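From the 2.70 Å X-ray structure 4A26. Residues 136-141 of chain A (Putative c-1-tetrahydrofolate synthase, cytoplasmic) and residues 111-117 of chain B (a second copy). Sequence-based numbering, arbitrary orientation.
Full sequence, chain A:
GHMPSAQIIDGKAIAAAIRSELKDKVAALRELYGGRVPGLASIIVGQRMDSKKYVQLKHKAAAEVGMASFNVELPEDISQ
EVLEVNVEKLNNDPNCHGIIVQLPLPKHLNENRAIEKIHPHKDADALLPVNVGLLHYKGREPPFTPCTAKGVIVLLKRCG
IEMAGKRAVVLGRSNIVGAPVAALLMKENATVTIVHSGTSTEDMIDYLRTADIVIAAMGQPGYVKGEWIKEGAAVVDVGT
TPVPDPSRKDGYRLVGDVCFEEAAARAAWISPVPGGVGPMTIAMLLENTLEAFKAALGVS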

ATOM      1  N   HIS A 136       2.753  -0.332  -2.958  1.00 38.61           N
ATOM      2  CA  HIS A 136       1.351  -0.764  -3.054  1.00 39.35           C
ATOM      3  C   HIS A 136       0.722  -0.466  -4.420  1.00 41.67           C
ATOM      4  O   HIS A 136      -0.331  -1.006  -4.744  1.00 42.10           O
ATOM      5  CB  HIS A 136       0.507  -0.102  -1.960  1.00 40.04           C
ATOM      6  CG  HIS A 136       0.748  -0.655  -0.592  1.00 38.46           C
ATOM      7  ND1 HIS A 136       1.583  -0.048   0.320  1.00 38.25           N
ATOM      8  CD2 HIS A 136       0.262  -1.761   0.022  1.00 37.64           C
ATOM      9  CE1 HIS A 136       1.603  -0.756   1.436  1.00 37.18           C
ATOM     10  NE2 HIS A 136       0.810  -1.800   1.282  1.00 36.48           N
ATOM     11  N   TYR A 137       1.369   0.388  -5.208  1.00 43.64           N
ATOM     12  CA  TYR A 137       0.833   0.834  -6.497  1.00 46.47           C
ATOM     13  C   TYR A 137       0.912  -0.292  -7.534  1.00 46.45           C
ATOM     14  O   TYR A 137       1.986  -0.579  -8.070  1.00 46.18           O
ATOM     15  CB  TYR A 137       1.610   2.068  -6.986  1.00 48.25           C
ATOM     16  CG  TYR A 137       0.773   3.130  -7.664  1.00 51.90           C
ATOM     17  CD1 TYR A 137      -0.029   3.990  -6.917  1.00 53.71           C
ATOM     18  CD2 TYR A 137       0.802   3.299  -9.046  1.00 54.38           C
ATOM     19  CE1 TYR A 137      -0.789   4.979  -7.527  1.00 57.13           C
ATOM     20  CE2 TYR A 137       0.043   4.289  -9.666  1.00 57.91           C
ATOM     21  CZ  TYR A 137      -0.749   5.124  -8.900  1.00 59.32           C
ATOM     22  OH  TYR A 137      -1.503   6.108  -9.502  1.00 63.43           O
ATOM     23  N   LYS A 138      -0.223  -0.933  -7.803  1.00 47.27           N
ATOM     24  CA  LYS A 138      -0.297  -1.998  -8.805  1.00 47.77           C
ATOM     25  C   LYS A 138       0.015  -1.420 -10.180  1.00 50.44           C
ATOM     26  O   LYS A 138      -0.758  -0.623 -10.705  1.00 53.11           O
ATOM     27  CB  LYS A 138      -1.689  -2.647  -8.799  1.00 48.32           C
ATOM     28  CG  LYS A 138      -1.888  -3.810  -9.791  1.00 48.82           C
ATOM     29  CD  LYS A 138      -2.645  -3.384 -11.047  1.00 52.19           C
ATOM     30  CE  LYS A 138      -3.016  -4.580 -11.924  1.00 52.78           C
ATOM     31  NZ  LYS A 138      -4.081  -5.433 -11.334  1.00 51.41           N
ATOM     32  N   GLY A 139       1.156  -1.817 -10.742  1.00 50.21           N
ATOM     33  CA  GLY A 139       1.619  -1.300 -12.036  1.00 52.85           C
ATOM     34  C   GLY A 139       2.862  -0.428 -11.955  1.00 52.91           C
ATOM     35  O   GLY A 139       3.264   0.180 -12.946  1.00 55.20           O
ATOM     36  N   ARG A 140       3.470  -0.353 -10.773  1.00 50.63           N
ATOM     37  CA  ARG A 140       4.717   0.387 -10.592  1.00 50.54           C
ATOM     38  C   ARG A 140       5.616  -0.340  -9.610  1.00 47.48           C
ATOM     39  O   ARG A 140       5.136  -1.071  -8.743  1.00 45.72           O
ATOM     40  CB  ARG A 140       4.445   1.809 -10.091  1.00 51.80           C
ATOM     41  CG  ARG A 140       3.816   2.722 -11.133  1.00 55.69           C
ATOM     42  CD  ARG A 140       3.746   4.171 -10.660  1.00 57.76           C
ATOM     43  NE  ARG A 140       5.054   4.827 -10.660  1.00 58.50           N
ATOM     44  CZ  ARG A 140       5.249   6.146 -10.582  1.00 61.24           C
ATOM     45  NH1 ARG A 140       4.218   6.988 -10.502  1.00 63.61           N
ATOM     46  NH2 ARG A 140       6.487   6.631 -10.590  1.00 61.09           N
ATOM     47  N   GLU A 141       6.922  -0.136  -9.762  1.00 47.16           N
ATOM     48  CA  GLU A 141       7.915  -0.734  -8.881  1.00 44.82           C
ATOM     49  C   GLU A 141       8.666   0.355  -8.125  1.00 44.11           C
ATOM     50  O   GLU A 141       9.136   1.318  -8.730  1.00 45.75           O
ATOM     51  CB  GLU A 141       8.898  -1.602  -9.676  1.00 45.13           C
ATOM     52  CG  GLU A 141       8.502  -3.073  -9.732  1.00 45.20           C
ATOM     53  CD  GLU A 141       7.163  -3.296 -10.417  1.00 47.94           C
ATOM     54  OE1 GLU A 141       6.960  -2.760 -11.532  1.00 51.26           O
ATOM     55  OE2 GLU A 141       6.315  -4.012  -9.845  1.00 47.09           O
TER
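Chain B (111-117) ENRAIEK

Arg A140 and Glu B116 hold the two stretches together with a salt bridge. Both terminal nitrogens of the arginine donate to the same carboxylate oxygen: Arg A140 NH2 lies 2.9 Å from Glu B116 OE1, and Arg A140 NH1 lies 3.0 Å from Glu B116 OE1. The acceptor sits at the edge of the guanidinium, near its plane, where the N-H bonds can reach it. The CA-to-CB bond of Glu B116 points sideways, but the end of its side chain comes nearer to chain A.

Asn B112 lies one helical turn earlier. Its CB covers one face of the same guanidinium. Its amide packs on the aliphatic part of the arginine, with Asn B112 ND2 3.5 Å from Arg A140 CG. The nearest CA atoms are also those of Arg A140 and Asn B112, 8.6 Å apart, so side chains make most of the contact.

Chain B is helical from Glu B111 onward, and Glu B116 N hydrogen-bonds to Asn B112 O at 2.9 Å. Chain A forms a type II turn from Tyr A137 to Arg A140, closed by a hydrogen bond from Arg A140 N to Tyr A137 O at 3.1 Å. The backbone angles of Gly A139 call for glycine.

Packing at Tyr A137 is looser. Tyr A137 OH is 4.5 Å from Ile B115 CD1, and Tyr A137 CE2 is 4.5 Å from Asn B112 OD1.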

ATOM      1  N   GLU B 111       1.202   7.960 -18.202  1.00 68.41           N
ATOM      2  CA  GLU B 111       0.285   8.408 -17.146  1.00 66.42           C
ATOM      3  C   GLU B 111       1.024   8.728 -15.851  1.00 65.74           C
ATOM      4  O   GLU B 111       0.814   9.782 -15.254  1.00 64.49           O
ATOM      5  CB  GLU B 111      -0.774   7.337 -16.854  1.00 65.93           C
ATOM      6  CG  GLU B 111      -1.727   7.046 -18.007  1.00 66.98           C
ATOM      7  CD  GLU B 111      -2.774   5.987 -17.669  1.00 66.87           C
ATOM      8  OE1 GLU B 111      -2.755   5.445 -16.543  1.00 65.74           O
ATOM      9  OE2 GLU B 111      -3.622   5.697 -18.540  1.00 67.97           O
ATOM     10  N   ASN B 112       1.882   7.805 -15.428  1.00 66.91           N
ATOM     11  CA  ASN B 112       2.589   7.913 -14.148  1.00 66.70           C
ATOM     12  C   ASN B 112       3.317   9.244 -13.989  1.00 66.97           C
ATOM     13  O   ASN B 112       3.137   9.943 -12.992  1.00 65.89           O
ATOM     14  CB  ASN B 112       3.596   6.763 -13.992  1.00 68.31           C
ATOM     15  CG  ASN B 112       2.930   5.397 -13.939  1.00 68.41           C
ATOM     16  OD1 ASN B 112       1.731   5.280 -13.674  1.00 67.46           O
ATOM     17  ND2 ASN B 112       3.710   4.356 -14.188  1.00 69.93           N
ATOM     18  N   ARG B 113       4.127   9.588 -14.985  1.00 68.75           N
ATOM     19  CA  ARG B 113       4.955  10.792 -14.942  1.00 69.41           C
ATOM     20  C   ARG B 113       4.121  12.074 -15.013  1.00 68.03           C
ATOM     21  O   ARG B 113       4.541  13.120 -14.514  1.00 67.98           O
ATOM     22  CB  ARG B 113       5.982  10.757 -16.077  1.00 71.78           C
ATOM     23  CG  ARG B 113       7.102  11.778 -15.953  1.00 73.51           C
ATOM     24  CD  ARG B 113       8.336  11.345 -16.747  1.00 76.98           C
ATOM     25  NE  ARG B 113       8.018  11.048 -18.147  1.00 78.69           N
ATOM     26  CZ  ARG B 113       7.805  11.961 -19.097  1.00 79.37           C
ATOM     27  NH1 ARG B 113       7.869  13.265 -18.828  1.00 78.82           N
ATOM     28  NH2 ARG B 113       7.522  11.569 -20.336  1.00 80.60           N
ATOM     29  N   ALA B 114       2.944  11.983 -15.632  1.00 67.20           N
ATOM     30  CA  ALA B 114       2.009  13.107 -15.710  1.00 66.05           C
ATOM     31  C   ALA B 114       1.321  13.336 -14.368  1.00 64.32           C
ATOM     32  O   ALA B 114       1.216  14.469 -13.902  1.00 63.89           O
ATOM     33  CB  ALA B 114       0.974  12.856 -16.792  1.00 66.19           C
ATOM     34  N   ILE B 115       0.843  12.254 -13.757  1.00 63.50           N
ATOM     35  CA  ILE B 115       0.223  12.321 -12.434  1.00 62.00           C
ATOM     36  C   ILE B 115       1.222  12.815 -11.386  1.00 62.06           C
ATOM     37  O   ILE B 115       0.856  13.569 -10.484  1.00 61.43           O
ATOM     38  CB  ILE B 115      -0.365  10.948 -12.013  1.00 61.42           C
ATOM     39  CG1 ILE B 115      -1.590  10.624 -12.871  1.00 61.31           C
ATOM     40  CG2 ILE B 115      -0.739  10.941 -10.534  1.00 60.01           C
ATOM     41  CD1 ILE B 115      -2.333   9.380 -12.447  1.00 61.06           C
ATOM     42  N   GLU B 116       2.480  12.406 -11.528  1.00 63.11           N
ATOM     43  CA  GLU B 116       3.544  12.814 -10.607  1.00 63.63           C
ATOM     44  C   GLU B 116       3.679  14.343 -10.516  1.00 63.47           C
ATOM     45  O   GLU B 116       4.012  14.875  -9.455  1.00 63.40           O
ATOM     46  CB  GLU B 116       4.888  12.201 -11.028  1.00 65.51           C
ATOM     47  CG  GLU B 116       5.760  11.727  -9.869  1.00 66.66           C
ATOM     48  CD  GLU B 116       5.599  10.244  -9.572  1.00 67.28           C
ATOM     49  OE1 GLU B 116       5.902   9.420 -10.464  1.00 68.48           O
ATOM     50  OE2 GLU B 116       5.183   9.898  -8.443  1.00 67.06           O
ATOM     51  N   LYS B 117       3.416  15.035 -11.628  1.00 63.43           N
ATOM     52  CA  LYS B 117       3.495  16.506 -11.686  1.00 63.54           C
ATOM     53  C   LYS B 117       2.464  17.218 -10.810  1.00 62.12           C
ATOM     54  O   LYS B 117       2.684  18.363 -10.414  1.00 62.61           O
ATOM     55  CB  LYS B 117       3.361  17.013 -13.132  1.00 64.19           C
ATOM     56  CG  LYS B 117       4.685  17.332 -13.815  1.00 66.11           C
ATOM     57  CD  LYS B 117       5.177  18.733 -13.456  1.00 66.90           C
TER